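Long-range contact in nuclease-like protein (Chaetomium thermophilum, PDB 6GRB), which probably resolves four-way DNA junctions and cuts 5'-flaps as the GEN1 endonuclease, this chain being its N-terminal part, with the nuclease core: residues 123-133 with 282-292. Residues are numbered along the deposited sequence; the frame is centred on the assembly and turned at random.
Sequences AECAYLEQQGI and VSSPATIERLR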
ATOM      1  N   ALA A 123       6.598 -10.388   4.058  1.00 56.35           N
ATOM      2  CA  ALA A 123       7.046 -10.515   5.436  1.00 56.95           C
ATOM      3  C   ALA A 123       7.782  -9.267   5.878  1.00 55.13           C
ATOM      4  O   ALA A 123       7.678  -8.872   7.042  1.00 55.46           O
ATOM      5  CB  ALA A 123       7.929 -11.743   5.612  1.00 58.21           C
ATOM      6  N   GLU A 124       8.489  -8.612   4.958  1.00 56.13           N
ATOM      7  CA  GLU A 124       9.306  -7.471   5.341  1.00 54.92           C
ATOM      8  C   GLU A 124       8.459  -6.214   5.494  1.00 54.18           C
ATOM      9  O   GLU A 124       8.647  -5.465   6.466  1.00 54.30           O
ATOM     10  CB  GLU A 124      10.423  -7.271   4.336  1.00 53.84           C
ATOM     11  CG  GLU A 124      11.143  -5.984   4.476  1.00 52.93           C
ATOM     12  CD  GLU A 124      12.339  -6.087   5.405  1.00 53.46           C
ATOM     13  OE1 GLU A 124      13.106  -5.093   5.511  1.00 53.10           O
ATOM     14  OE2 GLU A 124      12.517  -7.159   6.023  1.00 54.41           O
ATOM     15  N   CYS A 125       7.508  -5.991   4.567  1.00 52.65           N
ATOM     16  CA  CYS A 125       6.526  -4.923   4.732  1.00 52.11           C
ATOM     17  C   CYS A 125       5.877  -4.989   6.112  1.00 53.36           C
ATOM     18  O   CYS A 125       5.826  -3.989   6.843  1.00 53.33           O
ATOM     19  CB  CYS A 125       5.447  -5.006   3.652  1.00 51.61           C
ATOM     20  SG  CYS A 125       5.971  -4.607   1.964  1.00 50.13           S
ATOM     21  N   ALA A 126       5.359  -6.170   6.473  1.00 52.96           N
ATOM     22  CA  ALA A 126       4.689  -6.332   7.760  1.00 54.41           C
ATOM     23  C   ALA A 126       5.640  -6.036   8.916  1.00 54.77           C
ATOM     24  O   ALA A 126       5.260  -5.392   9.904  1.00 55.20           O
ATOM     25  CB  ALA A 126       4.119  -7.746   7.873  1.00 56.28           C
ATOM     26  N   TYR A 127       6.879  -6.518   8.816  1.00 55.23           N
ATOM     27  CA  TYR A 127       7.868  -6.230   9.844  1.00 55.47           C
ATOM     28  C   TYR A 127       8.130  -4.726   9.947  1.00 54.50           C
ATOM     29  O   TYR A 127       8.267  -4.190  11.048  1.00 55.04           O
ATOM     30  CB  TYR A 127       9.148  -7.016   9.546  1.00 55.38           C
ATOM     31  CG  TYR A 127      10.216  -6.904  10.609  1.00 55.69           C
ATOM     32  CD1 TYR A 127       9.963  -7.271  11.924  1.00 56.95           C
ATOM     33  CD2 TYR A 127      11.472  -6.425  10.301  1.00 54.82           C
ATOM     34  CE1 TYR A 127      10.925  -7.170  12.891  1.00 57.13           C
ATOM     35  CE2 TYR A 127      12.455  -6.333  11.261  1.00 55.17           C
ATOM     36  CZ  TYR A 127      12.176  -6.699  12.553  1.00 56.23           C
ATOM     37  OH  TYR A 127      13.170  -6.584  13.505  1.00 56.45           O
ATOM     38  N   LEU A 128       8.201  -4.022   8.813  1.00 52.65           N
ATOM     39  CA  LEU A 128       8.438  -2.575   8.867  1.00 52.20           C
ATOM     40  C   LEU A 128       7.291  -1.845   9.559  1.00 52.72           C
ATOM     41  O   LEU A 128       7.498  -0.791  10.161  1.00 52.93           O
ATOM     42  CB  LEU A 128       8.632  -1.999   7.460  1.00 51.06           C
ATOM     43  CG  LEU A 128       9.809  -2.439   6.606  1.00 50.45           C
ATOM     44  CD1 LEU A 128       9.846  -1.686   5.269  1.00 49.49           C
ATOM     45  CD2 LEU A 128      11.134  -2.353   7.348  1.00 50.98           C
ATOM     46  N   GLU A 129       6.079  -2.379   9.466  1.00 54.71           N
ATOM     47  CA  GLU A 129       4.943  -1.751  10.123  1.00 55.28           C
ATOM     48  C   GLU A 129       4.955  -2.010  11.626  1.00 56.35           C
ATOM     49  O   GLU A 129       4.683  -1.099  12.412  1.00 56.43           O
ATOM     50  CB  GLU A 129       3.623  -2.230   9.502  1.00 55.40           C
ATOM     51  CG  GLU A 129       2.466  -2.029  10.432  1.00 56.36           C
ATOM     52  CD  GLU A 129       1.136  -2.472   9.876  1.00 56.79           C
ATOM     53  OE1 GLU A 129       1.097  -3.210   8.883  1.00 56.38           O
ATOM     54  OE2 GLU A 129       0.103  -2.083  10.446  1.00 57.12           O
ATOM     55  N   GLN A 130       5.289  -3.227  12.060  1.00 57.61           N
ATOM     56  CA  GLN A 130       5.279  -3.462  13.494  1.00 58.71           C
ATOM     57  C   GLN A 130       6.488  -2.835  14.196  1.00 58.53           C
ATOM     58  O   GLN A 130       6.413  -2.571  15.400  1.00 59.14           O
ATOM     59  CB  GLN A 130       5.135  -4.968  13.783  1.00 60.00           C
ATOM     60  CG  GLN A 130       6.349  -5.857  13.646  1.00 60.23           C
ATOM     61  CD  GLN A 130       5.963  -7.373  13.649  1.00 61.76           C
ATOM     62  OE1 GLN A 130       4.888  -7.772  14.168  1.00 62.90           O
ATOM     63  NE2 GLN A 130       6.835  -8.212  13.054  1.00 61.72           N
ATOM     64  N   GLN A 131       7.562  -2.529  13.471  1.00 57.23           N
ATOM     65  CA  GLN A 131       8.669  -1.719  13.975  1.00 57.09           C
ATOM     66  C   GLN A 131       8.418  -0.211  13.866  1.00 56.58           C
ATOM     67  O   GLN A 131       9.247   0.583  14.319  1.00 56.64           O
ATOM     68  CB  GLN A 131       9.953  -2.079  13.230  1.00 56.59           C
ATOM     69  CG  GLN A 131      10.413  -3.489  13.523  1.00 57.15           C
ATOM     70  CD  GLN A 131      10.764  -3.660  14.996  1.00 58.08           C
ATOM     71  OE1 GLN A 131      11.432  -2.809  15.581  1.00 58.03           O
ATOM     72  NE2 GLN A 131      10.284  -4.730  15.607  1.00 58.98           N
ATOM     73  N   GLY A 132       7.316   0.215  13.273  1.00 53.24           N
ATOM     74  CA  GLY A 132       7.017   1.634  13.236  1.00 52.74           C
ATOM     75  C   GLY A 132       7.638   2.399  12.090  1.00 52.14           C
ATOM     76  O   GLY A 132       7.493   3.627  12.039  1.00 51.75           O
ATOM     77  N   ILE A 133       8.324   1.715  11.167  1.00 51.40           N
ATOM     78  CA  ILE A 133       8.873   2.380   9.992  1.00 50.99           C
ATOM     79  C   ILE A 133       7.748   2.915   9.103  1.00 50.46           C
ATOM     80  O   ILE A 133       7.891   3.967   8.470  1.00 50.18           O
ATOM     81  CB  ILE A 133       9.798   1.408   9.235  1.00 50.71           C
ATOM     82  CG1 ILE A 133      10.800   0.776  10.194  1.00 51.15           C
ATOM     83  CG2 ILE A 133      10.540   2.113   8.110  1.00 50.52           C
ATOM     84  CD1 ILE A 133      11.776   1.776  10.794  1.00 51.69           C
ATOM     85  N   VAL A 282      13.567 -11.416   7.879  1.00 58.47           N
ATOM     86  CA  VAL A 282      13.423  -9.983   7.696  1.00 57.22           C
ATOM     87  C   VAL A 282      14.777  -9.298   7.884  1.00 56.48           C
ATOM     88  O   VAL A 282      15.792  -9.929   8.196  1.00 56.85           O
ATOM     89  CB  VAL A 282      12.383  -9.385   8.653  1.00 57.63           C
ATOM     90  CG1 VAL A 282      11.025  -9.904   8.317  1.00 58.42           C
ATOM     91  CG2 VAL A 282      12.759  -9.723  10.074  1.00 58.56           C
ATOM     92  N   SER A 283      14.778  -7.982   7.683  1.00 54.03           N
ATOM     93  CA  SER A 283      16.001  -7.199   7.784  1.00 53.63           C
ATOM     94  C   SER A 283      16.612  -7.307   9.177  1.00 54.40           C
ATOM     95  O   SER A 283      15.919  -7.510  10.180  1.00 55.06           O
ATOM     96  CB  SER A 283      15.717  -5.731   7.474  1.00 52.99           C
ATOM     97  OG  SER A 283      15.430  -5.535   6.110  1.00 52.16           O
ATOM     98  N   SER A 284      17.929  -7.137   9.230  1.00 52.62           N
ATOM     99  CA  SER A 284      18.659  -7.145  10.485  1.00 53.25           C
ATOM    100  C   SER A 284      18.183  -5.998  11.375  1.00 53.43           C
ATOM    101  O   SER A 284      17.611  -5.024  10.889  1.00 53.03           O
ATOM    102  CB  SER A 284      20.154  -7.003  10.215  1.00 53.17           C
ATOM    103  OG  SER A 284      20.453  -5.638   9.941  1.00 52.89           O
ATOM    104  N   PRO A 285      18.407  -6.100  12.690  1.00 55.88           N
ATOM    105  CA  PRO A 285      18.142  -4.943  13.570  1.00 56.13           C
ATOM    106  C   PRO A 285      18.825  -3.662  13.116  1.00 55.90           C
ATOM    107  O   PRO A 285      18.204  -2.599  13.139  1.00 55.92           O
ATOM    108  CB  PRO A 285      18.675  -5.419  14.928  1.00 56.77           C
ATOM    109  CG  PRO A 285      18.537  -6.884  14.886  1.00 57.03           C
ATOM    110  CD  PRO A 285      18.799  -7.297  13.458  1.00 56.49           C
ATOM    111  N   ALA A 286      20.089  -3.738  12.689  1.00 53.80           N
ATOM    112  CA  ALA A 286      20.802  -2.543  12.254  1.00 53.84           C
ATOM    113  C   ALA A 286      20.169  -1.939  11.009  1.00 53.35           C
ATOM    114  O   ALA A 286      20.241  -0.722  10.810  1.00 53.60           O
ATOM    115  CB  ALA A 286      22.283  -2.863  12.005  1.00 53.97           C
ATOM    116  N   THR A 287      19.546  -2.765  10.158  1.00 52.46           N
ATOM    117  CA  THR A 287      18.884  -2.212   8.981  1.00 51.90           C
ATOM    118  C   THR A 287      17.617  -1.454   9.369  1.00 52.01           C
ATOM    119  O   THR A 287      17.330  -0.384   8.814  1.00 51.99           O
ATOM    120  CB  THR A 287      18.587  -3.323   7.971  1.00 51.21           C
ATOM    121  OG1 THR A 287      19.825  -3.786   7.404  1.00 51.18           O
ATOM    122  CG2 THR A 287      17.725  -2.818   6.854  1.00 50.56           C
ATOM    123  N   ILE A 288      16.858  -1.976  10.337  1.00 53.83           N
ATOM    124  CA  ILE A 288      15.699  -1.238  10.837  1.00 54.06           C
ATOM    125  C   ILE A 288      16.123   0.105  11.411  1.00 54.66           C
ATOM    126  O   ILE A 288      15.469   1.123  11.174  1.00 54.74           O
ATOM    127  CB  ILE A 288      14.929  -2.061  11.881  1.00 54.49           C
ATOM    128  CG1 ILE A 288      14.364  -3.337  11.244  1.00 54.15           C
ATOM    129  CG2 ILE A 288      13.845  -1.189  12.506  1.00 54.84           C
ATOM    130  CD1 ILE A 288      13.561  -3.085   9.988  1.00 53.39           C
ATOM    131  N   GLU A 289      17.242   0.149  12.139  1.00 56.68           N
ATOM    132  CA  GLU A 289      17.683   1.432  12.671  1.00 57.32           C
ATOM    133  C   GLU A 289      18.129   2.374  11.558  1.00 57.39           C
ATOM    134  O   GLU A 289      17.830   3.578  11.605  1.00 57.84           O
ATOM    135  CB  GLU A 289      18.787   1.233  13.714  1.00 57.77           C
ATOM    136  CG  GLU A 289      18.290   1.419  15.149  1.00 58.18           C
ATOM    137  CD  GLU A 289      17.683   2.813  15.368  1.00 58.51           C
ATOM    138  OE1 GLU A 289      18.445   3.774  15.680  1.00 58.94           O
ATOM    139  OE2 GLU A 289      16.445   2.964  15.184  1.00 58.34           O
ATOM    140  N   ARG A 290      18.825   1.855  10.539  1.00 54.44           N
ATOM    141  CA  ARG A 290      19.117   2.670   9.360  1.00 54.55           C
ATOM    142  C   ARG A 290      17.839   3.292   8.796  1.00 54.37           C
ATOM    143  O   ARG A 290      17.770   4.506   8.566  1.00 55.01           O
ATOM    144  CB  ARG A 290      19.823   1.822   8.294  1.00 53.97           C
ATOM    145  CG  ARG A 290      20.336   2.614   7.083  1.00 54.25           C
ATOM    146  CD  ARG A 290      21.257   1.778   6.188  1.00 53.78           C
ATOM    147  NE  ARG A 290      20.529   0.646   5.609  1.00 52.68           N
ATOM    148  CZ  ARG A 290      19.526   0.769   4.730  1.00 52.11           C
ATOM    149  NH1 ARG A 290      19.122   1.980   4.309  1.00 52.62           N
ATOM    150  NH2 ARG A 290      18.918  -0.323   4.263  1.00 51.14           N
ATOM    151  N   LEU A 291      16.805   2.471   8.587  1.00 55.37           N
ATOM    152  CA  LEU A 291      15.556   2.989   8.035  1.00 55.15           C
ATOM    153  C   LEU A 291      14.928   4.040   8.941  1.00 55.79           C
ATOM    154  O   LEU A 291      14.282   4.980   8.457  1.00 55.94           O
ATOM    155  CB  LEU A 291      14.574   1.841   7.802  1.00 54.24           C
ATOM    156  CG  LEU A 291      15.045   0.807   6.770  1.00 53.41           C
ATOM    157  CD1 LEU A 291      13.998  -0.297   6.562  1.00 52.62           C
ATOM    158  CD2 LEU A 291      15.388   1.508   5.476  1.00 53.34           C
ATOM    159  N   ARG A 292      15.116   3.903  10.255  1.00 57.04           N
ATOM    160  CA  ARG A 292      14.516   4.846  11.185  1.00 57.46           C
ATOM    161  C   ARG A 292      15.072   6.247  10.999  1.00 58.13           C
ATOM    162  O   ARG A 292      14.340   7.224  11.126  1.00 58.14           O
ATOM    163  CB  ARG A 292      14.720   4.369  12.609  1.00 57.76           C
ATOM    164  CG  ARG A 292      13.423   3.960  13.282  1.00 57.52           C
ATOM    165  CD  ARG A 292      13.628   3.650  14.758  1.00 58.01           C
ATOM    166  NE  ARG A 292      13.465   2.233  15.055  1.00 57.96           N
ATOM    167  CZ  ARG A 292      12.269   1.645  15.068  1.00 57.82           C
ATOM    168  NH1 ARG A 292      11.193   2.398  14.784  1.00 57.51           N
ATOM    169  NH2 ARG A 292      12.137   0.332  15.351  1.00 57.99           N
TER
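Glu124 meets Ser283 with both carboxylate oxygens, at the buried end of the contact. OE2 accepts from Ser283 N at 2.9 Å through its syn lone pair. Ser283 OG lies on OE1 at a very short, doubtful 2.4 Å; OE1 also accepts from His115 on strand 113-116. The Glu124 chain reaches there by a bend at chi2 (91°). Val282 CG2 sits over one face of the Tyr127 ring, a CH-pi contact 3.6 Å from the centroid. Leu128 CD2 touches both Ile288 CD1 and Leu291 CD1, the latter at 3.6 Å. Ile133 CD1 continues this apolar layer to Ile288 CG2.

The other end is exposed and looser. Arg292 NH1 gives a hydrogen bond to Gln131 O (2.7 Å), just before Gly132, the positive-phi residue of a Schellman motif; Arg292 NH2 adds a weak one. Glu289 pairs with Arg292 NE.

The contact joins helix 121-130 of the nuclease core, which carries Glu122, a metal ligand in another structure of this protein, to helix 285-294. With an alanine at Glu124, Ser283 N and His115 NE2 would probably lose their carboxylate partner. The chemistry implies a buried carboxylate, likely charged, and an apolar middle closed by a solvent-side arginine.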